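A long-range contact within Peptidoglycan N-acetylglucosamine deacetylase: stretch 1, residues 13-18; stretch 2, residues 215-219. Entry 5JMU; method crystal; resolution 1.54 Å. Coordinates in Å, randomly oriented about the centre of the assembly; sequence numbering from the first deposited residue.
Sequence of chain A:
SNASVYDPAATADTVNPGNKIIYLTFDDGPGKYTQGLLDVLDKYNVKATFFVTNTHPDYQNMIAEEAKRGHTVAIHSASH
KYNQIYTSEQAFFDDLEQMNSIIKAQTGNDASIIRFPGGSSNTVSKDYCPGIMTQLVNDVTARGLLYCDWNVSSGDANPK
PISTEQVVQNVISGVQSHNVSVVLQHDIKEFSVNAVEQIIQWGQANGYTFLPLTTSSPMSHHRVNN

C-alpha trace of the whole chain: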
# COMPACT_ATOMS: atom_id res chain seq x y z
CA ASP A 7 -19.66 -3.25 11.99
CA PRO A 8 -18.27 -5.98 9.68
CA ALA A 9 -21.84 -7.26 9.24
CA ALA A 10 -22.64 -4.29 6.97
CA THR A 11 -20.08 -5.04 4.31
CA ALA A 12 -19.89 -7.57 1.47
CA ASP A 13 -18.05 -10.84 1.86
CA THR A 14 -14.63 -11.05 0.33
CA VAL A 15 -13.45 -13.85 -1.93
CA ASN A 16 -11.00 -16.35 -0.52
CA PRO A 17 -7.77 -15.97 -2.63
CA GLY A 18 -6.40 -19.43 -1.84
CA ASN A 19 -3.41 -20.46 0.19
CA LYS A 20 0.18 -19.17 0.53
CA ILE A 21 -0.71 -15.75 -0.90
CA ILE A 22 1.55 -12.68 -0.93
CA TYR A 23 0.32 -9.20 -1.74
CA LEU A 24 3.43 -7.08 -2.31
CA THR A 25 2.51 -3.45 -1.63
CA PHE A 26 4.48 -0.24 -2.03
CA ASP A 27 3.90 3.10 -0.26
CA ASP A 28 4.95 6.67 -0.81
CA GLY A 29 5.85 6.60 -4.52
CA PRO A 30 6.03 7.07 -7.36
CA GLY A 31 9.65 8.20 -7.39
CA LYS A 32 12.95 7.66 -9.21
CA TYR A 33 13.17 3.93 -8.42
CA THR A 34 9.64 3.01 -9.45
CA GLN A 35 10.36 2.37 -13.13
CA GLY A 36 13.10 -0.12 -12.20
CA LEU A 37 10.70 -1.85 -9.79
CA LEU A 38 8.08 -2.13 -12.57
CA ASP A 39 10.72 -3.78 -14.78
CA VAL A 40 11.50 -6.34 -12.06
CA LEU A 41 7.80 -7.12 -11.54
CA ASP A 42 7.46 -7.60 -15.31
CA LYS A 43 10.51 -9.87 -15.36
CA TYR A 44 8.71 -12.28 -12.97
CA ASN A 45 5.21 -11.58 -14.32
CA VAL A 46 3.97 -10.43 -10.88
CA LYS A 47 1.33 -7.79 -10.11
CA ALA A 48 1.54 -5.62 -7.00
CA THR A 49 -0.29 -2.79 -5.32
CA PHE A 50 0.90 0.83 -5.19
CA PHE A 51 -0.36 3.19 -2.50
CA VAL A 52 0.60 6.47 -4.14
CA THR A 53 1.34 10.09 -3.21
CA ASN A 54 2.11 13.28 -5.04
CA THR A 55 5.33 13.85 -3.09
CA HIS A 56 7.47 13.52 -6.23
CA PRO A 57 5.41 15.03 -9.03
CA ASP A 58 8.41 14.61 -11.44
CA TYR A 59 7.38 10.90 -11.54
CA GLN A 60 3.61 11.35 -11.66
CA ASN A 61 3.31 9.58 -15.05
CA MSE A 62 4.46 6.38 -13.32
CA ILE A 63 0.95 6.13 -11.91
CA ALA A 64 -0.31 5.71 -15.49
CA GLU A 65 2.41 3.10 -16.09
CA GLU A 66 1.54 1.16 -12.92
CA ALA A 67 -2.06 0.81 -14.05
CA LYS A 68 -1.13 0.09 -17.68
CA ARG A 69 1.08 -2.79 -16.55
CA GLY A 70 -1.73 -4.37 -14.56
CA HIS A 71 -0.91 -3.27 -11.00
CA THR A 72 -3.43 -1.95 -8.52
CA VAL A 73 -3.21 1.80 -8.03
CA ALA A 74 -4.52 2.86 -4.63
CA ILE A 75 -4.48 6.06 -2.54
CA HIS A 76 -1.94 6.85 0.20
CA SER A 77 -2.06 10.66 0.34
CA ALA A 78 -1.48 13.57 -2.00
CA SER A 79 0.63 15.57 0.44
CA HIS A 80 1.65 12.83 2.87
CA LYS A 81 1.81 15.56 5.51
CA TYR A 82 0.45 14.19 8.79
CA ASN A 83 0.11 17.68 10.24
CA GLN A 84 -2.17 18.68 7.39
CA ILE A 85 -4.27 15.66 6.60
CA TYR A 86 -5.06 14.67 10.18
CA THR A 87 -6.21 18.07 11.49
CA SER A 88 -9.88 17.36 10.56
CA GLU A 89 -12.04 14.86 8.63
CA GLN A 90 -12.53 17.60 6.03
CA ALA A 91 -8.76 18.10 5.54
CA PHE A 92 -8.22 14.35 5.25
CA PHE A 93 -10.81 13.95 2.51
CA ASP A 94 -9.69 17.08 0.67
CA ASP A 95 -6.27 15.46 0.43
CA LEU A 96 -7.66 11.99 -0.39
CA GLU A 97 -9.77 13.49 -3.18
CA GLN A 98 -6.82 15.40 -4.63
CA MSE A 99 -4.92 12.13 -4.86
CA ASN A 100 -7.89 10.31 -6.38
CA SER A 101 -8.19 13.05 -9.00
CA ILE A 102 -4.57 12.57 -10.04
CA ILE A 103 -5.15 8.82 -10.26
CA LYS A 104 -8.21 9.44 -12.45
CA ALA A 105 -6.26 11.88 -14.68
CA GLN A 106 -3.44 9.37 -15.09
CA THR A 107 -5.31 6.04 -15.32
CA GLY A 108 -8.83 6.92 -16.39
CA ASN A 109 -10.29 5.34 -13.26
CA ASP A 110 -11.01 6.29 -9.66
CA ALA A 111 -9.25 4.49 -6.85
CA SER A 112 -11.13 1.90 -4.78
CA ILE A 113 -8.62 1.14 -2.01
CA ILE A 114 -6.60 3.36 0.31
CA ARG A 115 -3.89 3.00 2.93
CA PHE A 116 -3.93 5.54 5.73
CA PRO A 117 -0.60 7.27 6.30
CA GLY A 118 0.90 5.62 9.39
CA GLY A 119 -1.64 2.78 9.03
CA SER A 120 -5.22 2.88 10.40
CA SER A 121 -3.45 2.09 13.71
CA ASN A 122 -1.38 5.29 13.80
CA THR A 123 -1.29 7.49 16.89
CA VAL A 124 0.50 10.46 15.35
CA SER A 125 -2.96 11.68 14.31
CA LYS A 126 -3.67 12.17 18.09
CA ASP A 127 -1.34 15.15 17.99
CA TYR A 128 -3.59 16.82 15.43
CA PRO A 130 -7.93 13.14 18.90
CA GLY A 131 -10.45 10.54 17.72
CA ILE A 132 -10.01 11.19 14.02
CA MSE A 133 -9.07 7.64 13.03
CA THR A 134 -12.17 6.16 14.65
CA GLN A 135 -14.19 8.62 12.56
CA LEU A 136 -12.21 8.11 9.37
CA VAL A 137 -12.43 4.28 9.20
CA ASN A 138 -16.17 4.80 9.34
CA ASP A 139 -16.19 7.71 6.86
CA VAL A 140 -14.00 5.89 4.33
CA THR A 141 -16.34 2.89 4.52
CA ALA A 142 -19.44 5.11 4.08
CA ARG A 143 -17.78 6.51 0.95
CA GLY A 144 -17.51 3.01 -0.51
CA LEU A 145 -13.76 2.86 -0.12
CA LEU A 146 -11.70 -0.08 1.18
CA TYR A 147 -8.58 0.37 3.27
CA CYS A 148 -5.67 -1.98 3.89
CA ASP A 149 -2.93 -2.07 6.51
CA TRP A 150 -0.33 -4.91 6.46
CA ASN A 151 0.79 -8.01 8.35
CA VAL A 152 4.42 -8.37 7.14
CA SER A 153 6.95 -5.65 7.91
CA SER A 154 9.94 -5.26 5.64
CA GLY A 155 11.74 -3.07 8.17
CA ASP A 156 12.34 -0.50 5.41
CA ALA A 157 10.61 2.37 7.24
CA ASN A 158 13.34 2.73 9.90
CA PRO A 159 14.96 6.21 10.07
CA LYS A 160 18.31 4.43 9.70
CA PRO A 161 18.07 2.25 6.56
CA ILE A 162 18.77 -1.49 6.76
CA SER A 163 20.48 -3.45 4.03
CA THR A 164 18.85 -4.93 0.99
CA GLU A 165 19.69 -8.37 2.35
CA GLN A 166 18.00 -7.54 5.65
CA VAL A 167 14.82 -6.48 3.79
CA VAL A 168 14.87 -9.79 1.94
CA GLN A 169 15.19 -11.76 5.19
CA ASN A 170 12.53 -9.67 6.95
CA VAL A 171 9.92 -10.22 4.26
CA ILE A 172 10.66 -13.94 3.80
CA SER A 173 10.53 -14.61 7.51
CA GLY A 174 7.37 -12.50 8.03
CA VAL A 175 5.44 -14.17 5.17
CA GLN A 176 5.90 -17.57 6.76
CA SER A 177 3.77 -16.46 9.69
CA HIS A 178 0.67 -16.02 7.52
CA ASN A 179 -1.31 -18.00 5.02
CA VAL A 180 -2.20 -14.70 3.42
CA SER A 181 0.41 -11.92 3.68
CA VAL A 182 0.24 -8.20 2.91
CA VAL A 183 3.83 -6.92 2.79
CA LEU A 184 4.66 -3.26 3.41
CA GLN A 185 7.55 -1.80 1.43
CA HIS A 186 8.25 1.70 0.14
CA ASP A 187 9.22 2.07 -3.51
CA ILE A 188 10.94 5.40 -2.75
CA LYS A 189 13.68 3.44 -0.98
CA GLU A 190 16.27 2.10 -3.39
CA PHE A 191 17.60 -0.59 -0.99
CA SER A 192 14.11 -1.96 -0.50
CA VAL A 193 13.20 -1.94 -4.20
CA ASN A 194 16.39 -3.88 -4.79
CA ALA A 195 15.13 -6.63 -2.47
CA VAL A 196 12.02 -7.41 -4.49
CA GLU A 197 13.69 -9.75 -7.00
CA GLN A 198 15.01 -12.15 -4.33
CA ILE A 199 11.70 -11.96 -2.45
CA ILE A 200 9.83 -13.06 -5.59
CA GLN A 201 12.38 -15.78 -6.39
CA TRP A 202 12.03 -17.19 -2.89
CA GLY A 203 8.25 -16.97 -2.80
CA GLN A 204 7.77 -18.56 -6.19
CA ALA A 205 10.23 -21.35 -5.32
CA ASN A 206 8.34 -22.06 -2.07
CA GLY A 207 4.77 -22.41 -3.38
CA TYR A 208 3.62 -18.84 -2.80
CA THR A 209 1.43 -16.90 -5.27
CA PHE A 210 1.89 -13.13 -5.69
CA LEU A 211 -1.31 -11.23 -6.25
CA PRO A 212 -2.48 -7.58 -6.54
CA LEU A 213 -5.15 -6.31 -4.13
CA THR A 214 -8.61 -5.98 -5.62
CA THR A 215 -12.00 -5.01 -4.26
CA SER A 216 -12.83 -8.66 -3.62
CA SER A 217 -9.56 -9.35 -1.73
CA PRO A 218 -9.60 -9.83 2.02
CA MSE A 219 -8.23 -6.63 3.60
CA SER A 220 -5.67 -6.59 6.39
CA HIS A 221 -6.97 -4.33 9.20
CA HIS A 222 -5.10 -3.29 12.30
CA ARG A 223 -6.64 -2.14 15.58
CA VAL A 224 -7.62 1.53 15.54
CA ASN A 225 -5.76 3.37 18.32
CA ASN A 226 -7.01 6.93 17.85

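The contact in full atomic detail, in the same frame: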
# COMPACT_ATOMS: atom_id res chain seq x y z
N ASP A 13 -19.09 -9.84 1.72
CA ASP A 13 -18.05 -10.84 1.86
C ASP A 13 -16.95 -10.67 0.84
O ASP A 13 -17.17 -10.23 -0.29
CB ASP A 13 -18.61 -12.24 1.71
CG ASP A 13 -19.51 -12.66 2.87
OD1 ASP A 13 -19.43 -12.04 3.96
OD2 ASP A 13 -20.27 -13.62 2.69
N THR A 14 -15.75 -11.07 1.24
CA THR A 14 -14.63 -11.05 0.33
C THR A 14 -14.51 -12.45 -0.25
O THR A 14 -15.22 -13.35 0.17
CB THR A 14 -13.35 -10.60 1.01
OG1 THR A 14 -13.12 -11.38 2.18
CG2 THR A 14 -13.49 -9.12 1.42
N VAL A 15 -13.66 -12.58 -1.25
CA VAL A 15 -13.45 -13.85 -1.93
C VAL A 15 -12.15 -14.45 -1.47
O VAL A 15 -11.09 -13.84 -1.57
CB VAL A 15 -13.44 -13.61 -3.45
CG1 VAL A 15 -13.15 -14.91 -4.23
CG2 VAL A 15 -14.74 -13.01 -3.86
N ASN A 16 -12.22 -15.69 -0.97
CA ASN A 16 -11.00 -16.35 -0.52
C ASN A 16 -10.00 -16.51 -1.69
O ASN A 16 -10.36 -17.08 -2.69
CB ASN A 16 -11.36 -17.71 0.06
CG ASN A 16 -10.17 -18.36 0.74
OD1 ASN A 16 -9.26 -18.83 0.09
ND2 ASN A 16 -10.18 -18.38 2.06
N PRO A 17 -8.75 -16.00 -1.54
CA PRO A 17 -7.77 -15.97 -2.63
C PRO A 17 -6.96 -17.24 -2.72
O PRO A 17 -6.16 -17.35 -3.66
CB PRO A 17 -6.85 -14.80 -2.25
CG PRO A 17 -6.85 -14.85 -0.75
CD PRO A 17 -8.30 -15.21 -0.37
N GLY A 18 -7.18 -18.21 -1.82
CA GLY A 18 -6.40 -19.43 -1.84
C GLY A 18 -5.40 -19.46 -0.71
O GLY A 18 -5.51 -18.75 0.28
N THR A 215 -10.88 -5.30 -5.16
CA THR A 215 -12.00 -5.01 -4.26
C THR A 215 -12.62 -6.27 -3.66
O THR A 215 -13.35 -6.17 -2.69
CB THR A 215 -13.10 -4.20 -4.98
OG1 THR A 215 -13.52 -4.92 -6.13
CG2 THR A 215 -12.53 -2.81 -5.38
N SER A 216 -12.32 -7.43 -4.22
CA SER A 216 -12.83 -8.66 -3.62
C SER A 216 -11.79 -9.35 -2.73
O SER A 216 -12.09 -10.40 -2.16
CB SER A 216 -13.34 -9.61 -4.72
OG SER A 216 -12.35 -9.76 -5.69
N SER A 217 -10.57 -8.78 -2.62
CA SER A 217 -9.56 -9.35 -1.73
C SER A 217 -9.93 -9.16 -0.27
O SER A 217 -10.50 -8.13 0.12
CB SER A 217 -8.18 -8.70 -1.94
OG SER A 217 -7.78 -8.82 -3.29
N PRO A 218 -9.54 -10.13 0.57
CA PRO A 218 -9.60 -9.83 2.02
C PRO A 218 -8.66 -8.67 2.34
O PRO A 218 -7.56 -8.62 1.79
CB PRO A 218 -9.14 -11.16 2.67
CG PRO A 218 -8.20 -11.79 1.62
CD PRO A 218 -8.89 -11.42 0.26
N MSE A 219 -9.11 -7.71 3.17
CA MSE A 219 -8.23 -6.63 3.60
C MSE A 219 -7.55 -7.00 4.91
O MSE A 219 -8.08 -7.76 5.72
CB MSE A 219 -9.03 -5.32 3.82
CG MSE A 219 -9.77 -4.79 2.58
SE MSE A 219 -8.55 -3.98 1.31
CE MSE A 219 -8.59 -5.31 -0.13

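The N-terminal segment 13-18 and the segment 215-219 near the C-terminus meet in a small contact between two irregular loops, pinned by one backbone hydrogen bond and padded by threonine, valine and proline side chains. No touching pair is closer than 201 positions in sequence, yet the contact is modest, burying 252 Å² in total, and most of its participants remain at least partly open to solvent.

The hydrogen bond runs from Val15 N to Ser216 O, at 2.8 Å with an N-H...O angle of 176°, so it is both short and nearly linear. It lies where the backbones approach closely: the CA atoms of Thr14 and Ser216 are 5.0 Å apart. Because this bond uses main-chain atoms on both sides, neither side chain takes part in the bond itself.

Thr14 packs against the acceptor carbonyl. Its CA-to-CB bond points toward the other segment, bringing CB to 3.4 Å from Ser216 O, while the p rotamer (chi1 53°) places CG2 3.4 Å from Ser217 O and OG1 3.8 Å from Pro218 CA. The branched side chain thus packs against three successive residues. These are packing contacts, and OG1 makes no hydrogen bond across the interface.

Val15 points sideways, and its t rotamer (chi1 177°) lets CG2 rest 3.8 Å from Ser216 CB. The small serine side chain, itself directed sideways, offers its CB as the surface for this methyl group, while its OG is hydrogen-bonded to a residue just outside the segment. Ser217 behaves differently: it is buried, its CB points away from segment 13-18, and its OG is also engaged just outside the segment, leaving the backbone carbonyl to meet Thr14.

Pro218 has 59 Å² covered by the opposing segment, the largest share of any residue here. Its CD lies 3.7 Å from Val15 O and 3.9 Å from Pro17 CD, the latter an apolar contact between two compact rings. The approach to Val15 O is made by a ring carbon and is a packing contact.

Asp13 and Asn16 both direct their CB atoms away from segment 215-219. Asn16 instead serves its own loop, with OD1 accepting a hydrogen bond from Gly18 N at 2.9 Å. Gly18 makes no contact across the interface; its backbone angles (106/-158) would jam a CB against the preceding carbonyl oxygen, which suits glycine.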